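Local coordinates for protein paenibacillus xanthan lyase (Paenibacillus, PDB 6F2P) that probably removes terminal mannose from the side chains of xanthan by beta-elimination, as a calcium-bearing, multidomain enzyme of polysaccharide lyase family 8, at residues A[171-176]-A[230-235]; A[240-245]-A[303-308]. All coordinates share one frame; numbering follows the deposited sequence.

Interaction 1. Residues A[171-176]-A[230-235]; sequences RLWESQ and GSELLS. With CA (calcium ion), chain F.
Leu172 and Trp173 of helix 168-184 reach across to Glu232 and Leu233 of helix 229-244. Methyl CD2 of Leu172 lies 3.5 Å from the backbone O of Glu232 and 4.1 Å from CD2 of Leu233, so this branch rests partly on main chain and partly on a leucine methyl. Its CG is set anti to the backbone N (chi1 171°), which carries CD2 out to the neighbouring helix. Beside this apolar patch the indole of Trp173 meets a carboxylate: OE2 of Glu232 sits at the ring edge, near its plane, 3.0 Å from CZ2, with the two planes 31° apart. The oxygen faces carbon-bound hydrogens of the benzo ring, which carry a slight positive charge, and no hydrogen bond spans the two segments. At another part of the indole edge, in its plane, lies NE2 of Gln176. Ile128 of helix 123-141 also touches the indole.

Farther out, the Arg171 carbonyl O accepts both Ser175 N and, at 2.8 Å, Ser175 OG, the two donors coming from opposite faces of its plane. Glu174 carries its carboxylate to a calcium ion, which its OE2 binds at 2.5 Å beside four waters; Gln161 and Ser163 complete the protein ligands. Backbone N atoms of Met166 and Thr165 hold the two carboxylate oxygens. With axes 10.4 Å apart and running nearly parallel, at 21°, the two helix segments pack within the N-terminal alpha-helical domain of polysaccharide lyase family 8, one of them bearing a calcium site on its far side.

Interaction 2. Residues A[240-245]-A[303-308]; sequences LIFILN and IIRLSQ
Phe242 of helix 229-244 turns one side of its ring to Arg305 and Gln308, near the C-terminal end of helix 292-307. Followed outward, its CB points to that helix, and CG, anti to the backbone N (chi1 173°), comes to 4.1 Å from CD of Arg305. On one flank of the ring, CD1 lies 3.9 Å from CB of Gln308, and CE1 meets the amide oxygen OE1 of Gln308 at 3.1 Å, an oblique approach. At the tip, CZ is 3.9 Å from NH1 of Arg305, which stands over one face, offset toward the rim. The guanidinium makes a cation-pi contact: CZ of Arg305 lies 4.7 Å from the centroid of the Phe242 ring, the planes 30° apart. NH1 of Arg305 also donates to OE1 of Gln308 at 2.8 Å, in the amide plane on a lone pair, though the N-H...O angle is a bent 141°. NH2 of the same arginine forms a salt bridge with Asp341, while Lys12 makes a second cation-pi contact with Phe242. Were Phe242 replaced by an alanine, both cations would probably lose their aromatic partner, and the Arg305-Gln308 pair would have less to lie against. No hydrogen bond spans the segments, which meet by cation-pi and van der Waals contact; Asp239 adds a long, weak ion pair to Arg305 NE, but Asp341 probably balances most of that charge.

Along the chain, helix 168-184 comes first and then a 53-residue excursion, part helix and part short strand, which interaction 1 closes at the start of helix 229-244. That same helix carries on to its C-terminal end, where interaction 2 opens; a second excursion of 57 residues, taking in helix 256-267, closes on the end of helix 292-307. The two loops therefore follow in series, neither nested nor crossed, with helix 229-244 shared. The centres of the two contacts lie about 13 Å apart, and their side chains touch directly: Leu234 CD1 meets Leu306 CD1 at 3.8 Å, and Gln176 and Ser175 pack on Leu240. Together they tie three helices of the N-terminal helical domain.

Interaction 1. Residues A[171-176]-A[230-235]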
# COMPACT_ATOMS: atom_id res chain seq x y z
N ARG A 171 -14.47 5.23 22.30
CA ARG A 171 -14.38 6.66 22.50
C ARG A 171 -15.58 7.34 21.86
O ARG A 171 -16.15 8.27 22.42
CB ARG A 171 -13.10 7.20 21.91
CG ARG A 171 -12.96 8.70 22.07
CD ARG A 171 -11.60 9.19 21.62
NE ARG A 171 -11.42 10.57 22.01
CZ ARG A 171 -10.82 10.96 23.12
NH1 ARG A 171 -10.72 12.26 23.40
NH2 ARG A 171 -10.29 10.06 23.95
N LEU A 172 -15.95 6.85 20.68
CA LEU A 172 -17.12 7.36 19.99
C LEU A 172 -18.36 7.17 20.85
O LEU A 172 -19.13 8.11 21.07
CB LEU A 172 -17.31 6.63 18.66
CG LEU A 172 -18.63 6.92 17.95
CD1 LEU A 172 -18.77 8.41 17.68
CD2 LEU A 172 -18.69 6.15 16.65
N TRP A 173 -18.53 5.96 21.35
CA TRP A 173 -19.69 5.63 22.16
C TRP A 173 -19.71 6.40 23.46
O TRP A 173 -20.78 6.80 23.93
CB TRP A 173 -19.74 4.13 22.43
CG TRP A 173 -19.89 3.37 21.18
CD1 TRP A 173 -20.56 3.75 20.07
CD2 TRP A 173 -19.34 2.08 20.90
NE1 TRP A 173 -20.48 2.78 19.10
CE2 TRP A 173 -19.73 1.74 19.59
CE3 TRP A 173 -18.56 1.17 21.63
CZ2 TRP A 173 -19.38 0.53 18.99
CZ3 TRP A 173 -18.20 -0.04 21.04
CH2 TRP A 173 -18.61 -0.34 19.73
N GLU A 174 -18.54 6.60 24.04
CA GLU A 174 -18.42 7.49 25.19
C GLU A 174 -19.03 8.83 24.82
O GLU A 174 -19.87 9.37 25.55
CB GLU A 174 -16.95 7.70 25.57
CG GLU A 174 -16.32 6.60 26.40
CD GLU A 174 -14.86 6.89 26.70
OE1 GLU A 174 -14.09 7.14 25.75
OE2 GLU A 174 -14.47 6.87 27.88
N SER A 175 -18.63 9.32 23.65
CA SER A 175 -19.02 10.65 23.20
C SER A 175 -20.50 10.74 22.94
O SER A 175 -21.13 11.70 23.37
CB SER A 175 -18.22 11.07 21.95
OG SER A 175 -16.83 10.95 22.18
N GLN A 176 -21.07 9.76 22.23
CA GLN A 176 -22.52 9.72 22.02
C GLN A 176 -23.29 9.70 23.35
O GLN A 176 -24.23 10.46 23.53
CB GLN A 176 -22.94 8.51 21.18
CG GLN A 176 -22.54 8.60 19.71
CD GLN A 176 -22.84 7.32 18.94
OE1 GLN A 176 -23.52 7.35 17.91
NE2 GLN A 176 -22.32 6.19 19.42
N GLY A 230 -14.56 0.69 11.03
CA GLY A 230 -14.63 1.98 10.38
C GLY A 230 -16.07 2.34 10.07
O GLY A 230 -16.49 3.50 10.14
N SER A 231 -16.82 1.32 9.71
CA SER A 231 -18.23 1.45 9.44
C SER A 231 -18.97 2.01 10.67
O SER A 231 -19.74 2.97 10.55
CB SER A 231 -18.79 0.09 9.03
OG SER A 231 -20.03 0.23 8.39
N GLU A 232 -18.71 1.45 11.84
CA GLU A 232 -19.38 1.95 13.04
C GLU A 232 -18.89 3.34 13.48
O GLU A 232 -19.68 4.11 14.01
CB GLU A 232 -19.44 0.91 14.19
CG GLU A 232 -18.17 0.63 14.97
CD GLU A 232 -18.13 -0.79 15.56
OE1 GLU A 232 -18.20 -1.77 14.79
OE2 GLU A 232 -18.03 -0.92 16.80
N LEU A 233 -17.63 3.66 13.24
CA LEU A 233 -17.16 5.03 13.49
C LEU A 233 -17.91 6.00 12.59
O LEU A 233 -18.48 6.98 13.07
CB LEU A 233 -15.67 5.17 13.24
CG LEU A 233 -14.65 4.56 14.21
CD1 LEU A 233 -13.25 4.94 13.75
CD2 LEU A 233 -14.87 5.04 15.62
N LEU A 234 -17.92 5.71 11.29
CA LEU A 234 -18.64 6.53 10.33
C LEU A 234 -20.08 6.79 10.78
O LEU A 234 -20.58 7.91 10.69
CB LEU A 234 -18.66 5.87 8.95
CG LEU A 234 -19.48 6.61 7.88
CD1 LEU A 234 -18.87 7.95 7.48
CD2 LEU A 234 -19.71 5.76 6.66
N SER A 235 -20.73 5.75 11.29
CA SER A 235 -22.13 5.85 11.69
C SER A 235 -22.32 6.83 12.84
O SER A 235 -23.07 7.80 12.71
CB SER A 235 -22.67 4.49 12.09
OG SER A 235 -24.09 4.53 12.11
CA CA F . -15.68 7.00 30.05
O HOH W 1 -15.04 8.20 32.11
O HOH W 2 -15.91 4.63 29.15
O HOH W 3 -16.40 5.63 31.95
O HOH W 4 -13.74 6.03 30.86

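Interaction 2. Residues A[240-245]-A[303-308]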
# COMPACT_ATOMS: atom_id res chain seq x y z
N LEU A 240 -23.68 12.10 15.25
CA LEU A 240 -23.35 13.20 16.14
C LEU A 240 -23.30 14.54 15.40
O LEU A 240 -23.80 15.54 15.90
CB LEU A 240 -22.02 12.97 16.84
CG LEU A 240 -22.18 12.51 18.28
CD1 LEU A 240 -20.84 12.59 18.98
CD2 LEU A 240 -23.21 13.36 19.00
N ILE A 241 -22.69 14.54 14.22
CA ILE A 241 -22.65 15.75 13.41
C ILE A 241 -24.06 16.22 13.09
O ILE A 241 -24.37 17.41 13.24
CB ILE A 241 -21.84 15.54 12.12
CG1 ILE A 241 -20.35 15.52 12.43
CG2 ILE A 241 -22.14 16.64 11.11
CD1 ILE A 241 -19.53 14.89 11.32
N PHE A 242 -24.92 15.29 12.68
CA PHE A 242 -26.29 15.63 12.29
C PHE A 242 -27.10 16.21 13.45
O PHE A 242 -27.81 17.20 13.27
CB PHE A 242 -27.00 14.40 11.73
CG PHE A 242 -28.46 14.61 11.46
CD1 PHE A 242 -28.88 15.15 10.26
CD2 PHE A 242 -29.42 14.24 12.40
CE1 PHE A 242 -30.23 15.34 10.00
CE2 PHE A 242 -30.77 14.43 12.15
CZ PHE A 242 -31.17 14.98 10.95
N ILE A 243 -27.01 15.59 14.62
CA ILE A 243 -27.76 16.04 15.79
C ILE A 243 -27.31 17.44 16.24
O ILE A 243 -28.13 18.35 16.44
CB ILE A 243 -27.61 15.04 16.97
CG1 ILE A 243 -28.15 13.67 16.57
CG2 ILE A 243 -28.33 15.53 18.23
CD1 ILE A 243 -27.69 12.55 17.47
N LEU A 244 -26.00 17.59 16.37
CA LEU A 244 -25.43 18.81 16.92
C LEU A 244 -25.45 19.96 15.91
O LEU A 244 -25.29 21.12 16.29
CB LEU A 244 -24.01 18.55 17.38
CG LEU A 244 -23.93 17.51 18.50
CD1 LEU A 244 -22.48 17.21 18.85
CD2 LEU A 244 -24.68 18.03 19.70
N ASN A 245 -25.64 19.62 14.64
CA ASN A 245 -25.50 20.57 13.54
C ASN A 245 -26.41 21.78 13.67
O ASN A 245 -27.62 21.65 13.82
CB ASN A 245 -25.76 19.87 12.21
CG ASN A 245 -25.73 20.82 11.04
OD1 ASN A 245 -26.70 20.92 10.29
ND2 ASN A 245 -24.61 21.53 10.87
N ILE A 303 -24.39 7.86 4.85
CA ILE A 303 -24.19 8.77 3.73
C ILE A 303 -25.37 9.73 3.59
O ILE A 303 -25.20 10.93 3.33
CB ILE A 303 -23.93 8.01 2.41
CG1 ILE A 303 -22.56 7.31 2.47
CG2 ILE A 303 -23.95 8.96 1.23
CD1 ILE A 303 -22.26 6.41 1.29
N ILE A 304 -26.58 9.19 3.79
CA ILE A 304 -27.79 9.99 3.84
C ILE A 304 -27.72 11.03 4.97
O ILE A 304 -28.06 12.20 4.77
CB ILE A 304 -29.02 9.10 4.04
CG1 ILE A 304 -29.24 8.25 2.79
CG2 ILE A 304 -30.24 9.93 4.35
CD1 ILE A 304 -30.34 7.22 2.95
N ARG A 305 -27.26 10.60 6.14
CA ARG A 305 -27.09 11.52 7.26
C ARG A 305 -26.05 12.58 6.93
O ARG A 305 -26.22 13.75 7.28
CB ARG A 305 -26.67 10.77 8.52
CG ARG A 305 -27.78 9.95 9.15
CD ARG A 305 -28.73 10.82 9.94
NE ARG A 305 -29.89 10.08 10.43
CZ ARG A 305 -31.16 10.40 10.15
NH1 ARG A 305 -31.43 11.44 9.37
NH2 ARG A 305 -32.14 9.67 10.65
N LEU A 306 -24.97 12.18 6.26
CA LEU A 306 -23.94 13.15 5.91
C LEU A 306 -24.40 14.15 4.85
O LEU A 306 -23.98 15.31 4.87
CB LEU A 306 -22.64 12.46 5.50
CG LEU A 306 -21.89 11.85 6.69
CD1 LEU A 306 -20.71 11.03 6.23
CD2 LEU A 306 -21.45 12.93 7.66
N SER A 307 -25.28 13.73 3.95
CA SER A 307 -25.80 14.64 2.93
C SER A 307 -26.65 15.74 3.55
O SER A 307 -26.74 16.84 3.02
CB SER A 307 -26.62 13.87 1.89
OG SER A 307 -27.84 13.42 2.45
N GLN A 308 -27.25 15.45 4.70
CA GLN A 308 -28.06 16.44 5.39
C GLN A 308 -27.22 17.55 6.04
O GLN A 308 -27.73 18.61 6.39
CB GLN A 308 -28.98 15.75 6.40
CG GLN A 308 -30.00 14.81 5.73
CD GLN A 308 -30.84 13.99 6.70
OE1 GLN A 308 -30.32 13.33 7.60
NE2 GLN A 308 -32.16 14.02 6.51